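Local coordinates for protein cyclin-dependent kinase inhibitor 3 (PDB 1FPZ) that removes phosphate from phosphotyrosine, phosphoserine and phosphothreonine in proteins, including the activating phosphothreonine of the cell-cycle kinase CDK2, at residues T64-F78 against L95-I108. The protein carries 1 engineered substitution. Residues are numbered along the deposited sequence; the frame is centred on the assembly and turned at random.
Sequences TEELKSCGIQDIFVF and LYQQCGIITHHHPI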
loop_
_atom_site.group_PDB
_atom_site.type_symbol
_atom_site.label_atom_id
_atom_site.label_comp_id
_atom_site.label_asym_id
_atom_site.label_seq_id
_atom_site.Cartn_x
_atom_site.Cartn_y
_atom_site.Cartn_z
ATOM N N THR A 64 -10.124 -13.067 0.615
ATOM C CA THR A 64 -9.812 -12.950 -0.803
ATOM C C THR A 64 -11.121 -12.795 -1.594
ATOM O O THR A 64 -11.292 -11.838 -2.348
ATOM C CB THR A 64 -9.036 -14.225 -1.297
ATOM O OG1 THR A 64 -7.718 -14.245 -0.723
ATOM C CG2 THR A 64 -8.938 -14.261 -2.819
ATOM N N GLU A 65 -12.043 -13.740 -1.403
ATOM C CA GLU A 65 -13.346 -13.734 -2.075
ATOM C C GLU A 65 -14.107 -12.431 -1.805
ATOM O O GLU A 65 -14.749 -11.870 -2.693
ATOM C CB GLU A 65 -14.176 -14.914 -1.583
ATOM C CG GLU A 65 -15.403 -15.182 -2.402
ATOM C CD GLU A 65 -15.072 -15.842 -3.718
ATOM O OE1 GLU A 65 -14.484 -15.173 -4.588
ATOM O OE2 GLU A 65 -15.392 -17.040 -3.874
ATOM N N GLU A 66 -14.040 -11.961 -0.566
ATOM C CA GLU A 66 -14.696 -10.716 -0.178
ATOM C C GLU A 66 -14.158 -9.551 -1.016
ATOM O O GLU A 66 -14.926 -8.751 -1.560
ATOM C CB GLU A 66 -14.428 -10.437 1.302
ATOM C CG GLU A 66 -14.575 -8.987 1.681
ATOM C CD GLU A 66 -15.973 -8.614 2.132
ATOM O OE1 GLU A 66 -16.956 -8.964 1.442
ATOM O OE2 GLU A 66 -16.083 -7.951 3.186
ATOM N N LEU A 67 -12.831 -9.455 -1.093
ATOM C CA LEU A 67 -12.174 -8.405 -1.850
ATOM C C LEU A 67 -12.546 -8.512 -3.311
ATOM O O LEU A 67 -12.772 -7.504 -3.982
ATOM C CB LEU A 67 -10.655 -8.517 -1.715
ATOM C CG LEU A 67 -10.061 -8.348 -0.320
ATOM C CD1 LEU A 67 -8.611 -8.823 -0.339
ATOM C CD2 LEU A 67 -10.158 -6.880 0.121
ATOM N N LYS A 68 -12.586 -9.743 -3.806
ATOM C CA LYS A 68 -12.932 -10.010 -5.190
ATOM C C LYS A 68 -14.370 -9.556 -5.440
ATOM O O LYS A 68 -14.683 -8.969 -6.485
ATOM C CB LYS A 68 -12.801 -11.511 -5.458
ATOM C CG LYS A 68 -13.406 -11.975 -6.761
ATOM C CD LYS A 68 -12.682 -11.409 -7.945
ATOM C CE LYS A 68 -13.243 -12.002 -9.208
ATOM N NZ LYS A 68 -12.453 -11.629 -10.401
ATOM N N SER A 69 -15.233 -9.840 -4.464
ATOM C CA SER A 69 -16.653 -9.490 -4.514
ATOM C C SER A 69 -16.872 -7.985 -4.405
ATOM O O SER A 69 -17.935 -7.474 -4.747
ATOM C CB SER A 69 -17.393 -10.186 -3.368
ATOM O OG SER A 69 -18.696 -9.661 -3.196
ATOM N N CYS A 70 -15.853 -7.287 -3.914
ATOM C CA CYS A 70 -15.909 -5.843 -3.742
ATOM C C CYS A 70 -15.533 -5.117 -5.012
ATOM O O CYS A 70 -15.798 -3.926 -5.144
ATOM C CB CYS A 70 -14.942 -5.382 -2.654
ATOM S SG CYS A 70 -15.493 -5.540 -0.950
ATOM N N GLY A 71 -14.887 -5.817 -5.938
ATOM C CA GLY A 71 -14.491 -5.171 -7.180
ATOM C C GLY A 71 -13.004 -4.855 -7.256
ATOM O O GLY A 71 -12.531 -4.194 -8.191
ATOM N N ILE A 72 -12.258 -5.325 -6.268
ATOM C CA ILE A 72 -10.824 -5.101 -6.237
ATOM C C ILE A 72 -10.244 -5.725 -7.493
ATOM O O ILE A 72 -10.461 -6.901 -7.759
ATOM C CB ILE A 72 -10.174 -5.795 -5.038
ATOM C CG1 ILE A 72 -10.889 -5.403 -3.742
ATOM C CG2 ILE A 72 -8.696 -5.446 -4.987
ATOM C CD1 ILE A 72 -10.855 -3.934 -3.429
ATOM N N GLN A 73 -9.493 -4.953 -8.259
ATOM C CA GLN A 73 -8.913 -5.480 -9.485
ATOM C C GLN A 73 -7.410 -5.722 -9.388
ATOM O O GLN A 73 -6.884 -6.682 -9.944
ATOM C CB GLN A 73 -9.192 -4.524 -10.632
ATOM C CG GLN A 73 -10.578 -3.928 -10.597
ATOM C CD GLN A 73 -11.051 -3.561 -11.968
ATOM O OE1 GLN A 73 -11.517 -4.418 -12.715
ATOM N NE2 GLN A 73 -10.914 -2.286 -12.327
ATOM N N ASP A 74 -6.726 -4.828 -8.695
ATOM C CA ASP A 74 -5.286 -4.927 -8.502
ATOM C C ASP A 74 -4.943 -4.747 -7.030
ATOM O O ASP A 74 -5.472 -3.837 -6.398
ATOM C CB ASP A 74 -4.583 -3.843 -9.312
ATOM C CG ASP A 74 -4.669 -4.071 -10.804
ATOM O OD1 ASP A 74 -5.791 -4.064 -11.355
ATOM O OD2 ASP A 74 -3.605 -4.249 -11.432
ATOM N N ILE A 75 -4.058 -5.598 -6.487
ATOM C CA ILE A 75 -3.620 -5.512 -5.077
ATOM C C ILE A 75 -2.086 -5.412 -4.952
ATOM O O ILE A 75 -1.386 -6.203 -5.560
ATOM C CB ILE A 75 -4.052 -6.746 -4.263
ATOM C CG1 ILE A 75 -5.570 -6.859 -4.251
ATOM C CG2 ILE A 75 -3.564 -6.630 -2.818
ATOM C CD1 ILE A 75 -6.037 -8.125 -3.638
ATOM N N PHE A 76 -1.572 -4.445 -4.184
ATOM C CA PHE A 76 -0.127 -4.296 -3.994
ATOM C C PHE A 76 0.223 -4.780 -2.592
ATOM O O PHE A 76 -0.348 -4.323 -1.602
ATOM C CB PHE A 76 0.338 -2.838 -4.139
ATOM C CG PHE A 76 0.242 -2.298 -5.549
ATOM C CD1 PHE A 76 -0.995 -2.152 -6.183
ATOM C CD2 PHE A 76 1.390 -1.917 -6.228
ATOM C CE1 PHE A 76 -1.075 -1.617 -7.483
ATOM C CE2 PHE A 76 1.319 -1.389 -7.525
ATOM C CZ PHE A 76 0.093 -1.238 -8.145
ATOM N N VAL A 77 1.185 -5.690 -2.522
ATOM C CA VAL A 77 1.593 -6.285 -1.261
ATOM C C VAL A 77 3.016 -5.921 -0.896
ATOM O O VAL A 77 3.935 -6.185 -1.678
ATOM C CB VAL A 77 1.490 -7.804 -1.340
ATOM C CG1 VAL A 77 1.970 -8.438 -0.029
ATOM C CG2 VAL A 77 0.054 -8.199 -1.656
ATOM N N PHE A 78 3.209 -5.317 0.278
ATOM C CA PHE A 78 4.554 -4.947 0.684
ATOM C C PHE A 78 5.106 -5.835 1.790
ATOM O O PHE A 78 6.150 -5.531 2.335
ATOM C CB PHE A 78 4.642 -3.475 1.099
ATOM C CG PHE A 78 4.008 -2.524 0.116
ATOM C CD1 PHE A 78 2.760 -1.946 0.396
ATOM C CD2 PHE A 78 4.667 -2.147 -1.037
ATOM C CE1 PHE A 78 2.180 -0.993 -0.456
ATOM C CE2 PHE A 78 4.098 -1.190 -1.903
ATOM C CZ PHE A 78 2.848 -0.617 -1.598
ATOM N N LEU A 95 -3.370 -17.275 -4.003
ATOM C CA LEU A 95 -4.807 -17.112 -3.842
ATOM C C LEU A 95 -5.412 -15.916 -4.545
ATOM O O LEU A 95 -6.481 -16.036 -5.148
ATOM C CB LEU A 95 -5.181 -17.054 -2.362
ATOM C CG LEU A 95 -5.059 -18.389 -1.621
ATOM C CD1 LEU A 95 -5.731 -18.299 -0.257
ATOM C CD2 LEU A 95 -5.716 -19.491 -2.449
ATOM N N TYR A 96 -4.744 -14.766 -4.470
ATOM C CA TYR A 96 -5.237 -13.552 -5.112
ATOM C C TYR A 96 -5.376 -13.738 -6.613
ATOM O O TYR A 96 -6.353 -13.300 -7.221
ATOM C CB TYR A 96 -4.274 -12.366 -4.905
ATOM C CG TYR A 96 -4.207 -11.749 -3.529
ATOM C CD1 TYR A 96 -3.346 -10.680 -3.281
ATOM C CD2 TYR A 96 -5.005 -12.199 -2.487
ATOM C CE1 TYR A 96 -3.284 -10.072 -2.037
ATOM C CE2 TYR A 96 -4.951 -11.602 -1.242
ATOM C CZ TYR A 96 -4.090 -10.536 -1.023
ATOM O OH TYR A 96 -4.046 -9.927 0.197
ATOM N N GLN A 97 -4.362 -14.342 -7.219
ATOM C CA GLN A 97 -4.371 -14.536 -8.652
ATOM C C GLN A 97 -5.369 -15.619 -9.053
ATOM O O GLN A 97 -5.990 -15.542 -10.111
ATOM C CB GLN A 97 -2.963 -14.858 -9.118
ATOM C CG GLN A 97 -1.963 -13.745 -8.770
ATOM C CD GLN A 97 -0.546 -14.150 -9.046
ATOM O OE1 GLN A 97 0.186 -14.525 -8.146
ATOM N NE2 GLN A 97 -0.159 -14.100 -10.307
ATOM N N GLN A 98 -5.543 -16.613 -8.195
ATOM C CA GLN A 98 -6.496 -17.674 -8.481
ATOM C C GLN A 98 -7.880 -17.060 -8.572
ATOM O O GLN A 98 -8.756 -17.583 -9.257
ATOM C CB GLN A 98 -6.513 -18.700 -7.357
ATOM C CG GLN A 98 -5.209 -19.440 -7.161
ATOM C CD GLN A 98 -5.372 -20.568 -6.187
ATOM O OE1 GLN A 98 -6.359 -21.291 -6.247
ATOM N NE2 GLN A 98 -4.412 -20.730 -5.284
ATOM N N CYS A 99 -8.067 -15.942 -7.868
ATOM C CA CYS A 99 -9.347 -15.243 -7.839
ATOM C C CYS A 99 -9.472 -14.175 -8.903
ATOM O O CYS A 99 -10.410 -13.389 -8.893
ATOM C CB CYS A 99 -9.565 -14.588 -6.488
ATOM S SG CYS A 99 -10.956 -15.240 -5.603
ATOM N N GLY A 100 -8.512 -14.129 -9.812
ATOM C CA GLY A 100 -8.552 -13.143 -10.878
ATOM C C GLY A 100 -8.078 -11.733 -10.534
ATOM O O GLY A 100 -8.338 -10.780 -11.279
ATOM N N ILE A 101 -7.387 -11.583 -9.412
ATOM C CA ILE A 101 -6.894 -10.263 -8.994
ATOM C C ILE A 101 -5.451 -10.095 -9.473
ATOM O O ILE A 101 -4.669 -11.005 -9.284
ATOM C CB ILE A 101 -6.856 -10.158 -7.453
ATOM C CG1 ILE A 101 -8.224 -10.483 -6.856
ATOM C CG2 ILE A 101 -6.375 -8.756 -7.031
ATOM C CD1 ILE A 101 -8.225 -10.467 -5.312
ATOM N N ILE A 102 -5.076 -8.973 -10.081
ATOM C CA ILE A 102 -3.674 -8.840 -10.472
ATOM C C ILE A 102 -2.897 -8.442 -9.217
ATOM O O ILE A 102 -3.231 -7.474 -8.532
ATOM C CB ILE A 102 -3.432 -7.795 -11.541
ATOM C CG1 ILE A 102 -4.307 -8.084 -12.756
ATOM C CG2 ILE A 102 -1.961 -7.773 -11.918
ATOM C CD1 ILE A 102 -5.782 -7.764 -12.495
ATOM N N THR A 103 -1.868 -9.229 -8.933
ATOM C CA THR A 103 -1.033 -9.101 -7.759
ATOM C C THR A 103 0.342 -8.465 -8.025
ATOM O O THR A 103 1.115 -8.961 -8.837
ATOM C CB THR A 103 -0.873 -10.518 -7.139
ATOM O OG1 THR A 103 -2.165 -10.987 -6.710
ATOM C CG2 THR A 103 0.053 -10.513 -5.942
ATOM N N HIS A 104 0.618 -7.366 -7.316
ATOM C CA HIS A 104 1.877 -6.606 -7.411
ATOM C C HIS A 104 2.680 -6.780 -6.119
ATOM O O HIS A 104 2.539 -6.000 -5.156
ATOM C CB HIS A 104 1.549 -5.123 -7.578
ATOM C CG HIS A 104 0.585 -4.834 -8.704
ATOM N ND1 HIS A 104 0.984 -4.292 -9.907
ATOM C CD2 HIS A 104 -0.763 -4.945 -8.774
ATOM C CE1 HIS A 104 -0.074 -4.064 -10.663
ATOM N NE2 HIS A 104 -1.149 -4.451 -9.996
ATOM N N HIS A 105 3.533 -7.790 -6.064
ATOM C CA HIS A 105 4.297 -7.987 -4.842
ATOM C C HIS A 105 5.632 -7.225 -4.856
ATOM O O HIS A 105 6.510 -7.522 -5.659
ATOM C CB HIS A 105 4.568 -9.470 -4.630
ATOM C CG HIS A 105 5.331 -9.768 -3.374
ATOM N ND1 HIS A 105 6.390 -10.654 -3.336
ATOM C CD2 HIS A 105 5.183 -9.303 -2.111
ATOM C CE1 HIS A 105 6.859 -10.718 -2.104
ATOM N NE2 HIS A 105 6.145 -9.910 -1.342
ATOM N N HIS A 106 5.773 -6.245 -3.964
ATOM C CA HIS A 106 6.984 -5.447 -3.867
ATOM C C HIS A 106 7.415 -5.397 -2.410
ATOM O O HIS A 106 7.197 -4.386 -1.706
ATOM C CB HIS A 106 6.736 -4.022 -4.333
ATOM C CG HIS A 106 6.236 -3.922 -5.731
ATOM N ND1 HIS A 106 7.056 -3.619 -6.792
ATOM C CD2 HIS A 106 4.996 -4.066 -6.242
ATOM C CE1 HIS A 106 6.340 -3.572 -7.899
ATOM N NE2 HIS A 106 5.084 -3.836 -7.593
ATOM N N PRO A 107 8.041 -6.475 -1.934
ATOM C CA PRO A 107 8.498 -6.537 -0.539
ATOM C C PRO A 107 9.330 -5.352 -0.020
ATOM O O PRO A 107 10.283 -4.924 -0.651
ATOM C CB PRO A 107 9.256 -7.874 -0.473
ATOM C CG PRO A 107 9.635 -8.158 -1.902
ATOM C CD PRO A 107 8.430 -7.682 -2.686
ATOM N N ILE A 108 8.924 -4.795 1.120
ATOM C CA ILE A 108 9.662 -3.707 1.749
ATOM C C ILE A 108 9.842 -4.149 3.196
ATOM O O ILE A 108 8.931 -4.701 3.827
ATOM C CB ILE A 108 8.908 -2.368 1.702
ATOM C CG1 ILE A 108 8.538 -2.016 0.263
ATOM C CG2 ILE A 108 9.804 -1.260 2.222
ATOM C CD1 ILE A 108 7.813 -0.677 0.130
#
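Strand 74-77 and the edge strand 102-105, joined through helices 81-86 and 92-98 as a beta-alpha-beta crossover of the phosphatase's central sheet, pair in parallel, axes 19° apart, with Ile75 N hydrogen-bonded to Ile102 O and Ile75 O to His104 N. On the face of Asp74 and Phe76, the His104 imidazole lies flat over the Phe76 ring as an offset stack, centroids 3.9 Å apart. With chi1 near -52°, CG of His104 sits beside its own backbone N, which lets the ring lean back and across toward strand 74-77, where NE2 donates in the ring plane to the anti lone pair of Asp74 OD2 at 2.9 Å. On the face of Ile75 and Val77, apolar contacts dominate: Ile75 CD1 lies over the Tyr96 ring, 3.8 Å from its centroid, a CH-pi contact, and packs tightly on Ile101 CG2. Where the helices meet, Thr64 CG2 packs on Cys99 SG at 3.6 Å. Phe78, its side chain about 4 Å from that of Ser140, the engineered replacement of the predicted nucleophilic cysteine, touches Ile108 CD1. Two carboxylates grip His104, Asp74 at NE2 and Glu125, shared with His106, at ND1; this fixes the ring's rotation and would probably favour its protonated form, although Arg134's salt bridge to Asp74 OD1 may offset part of that charge.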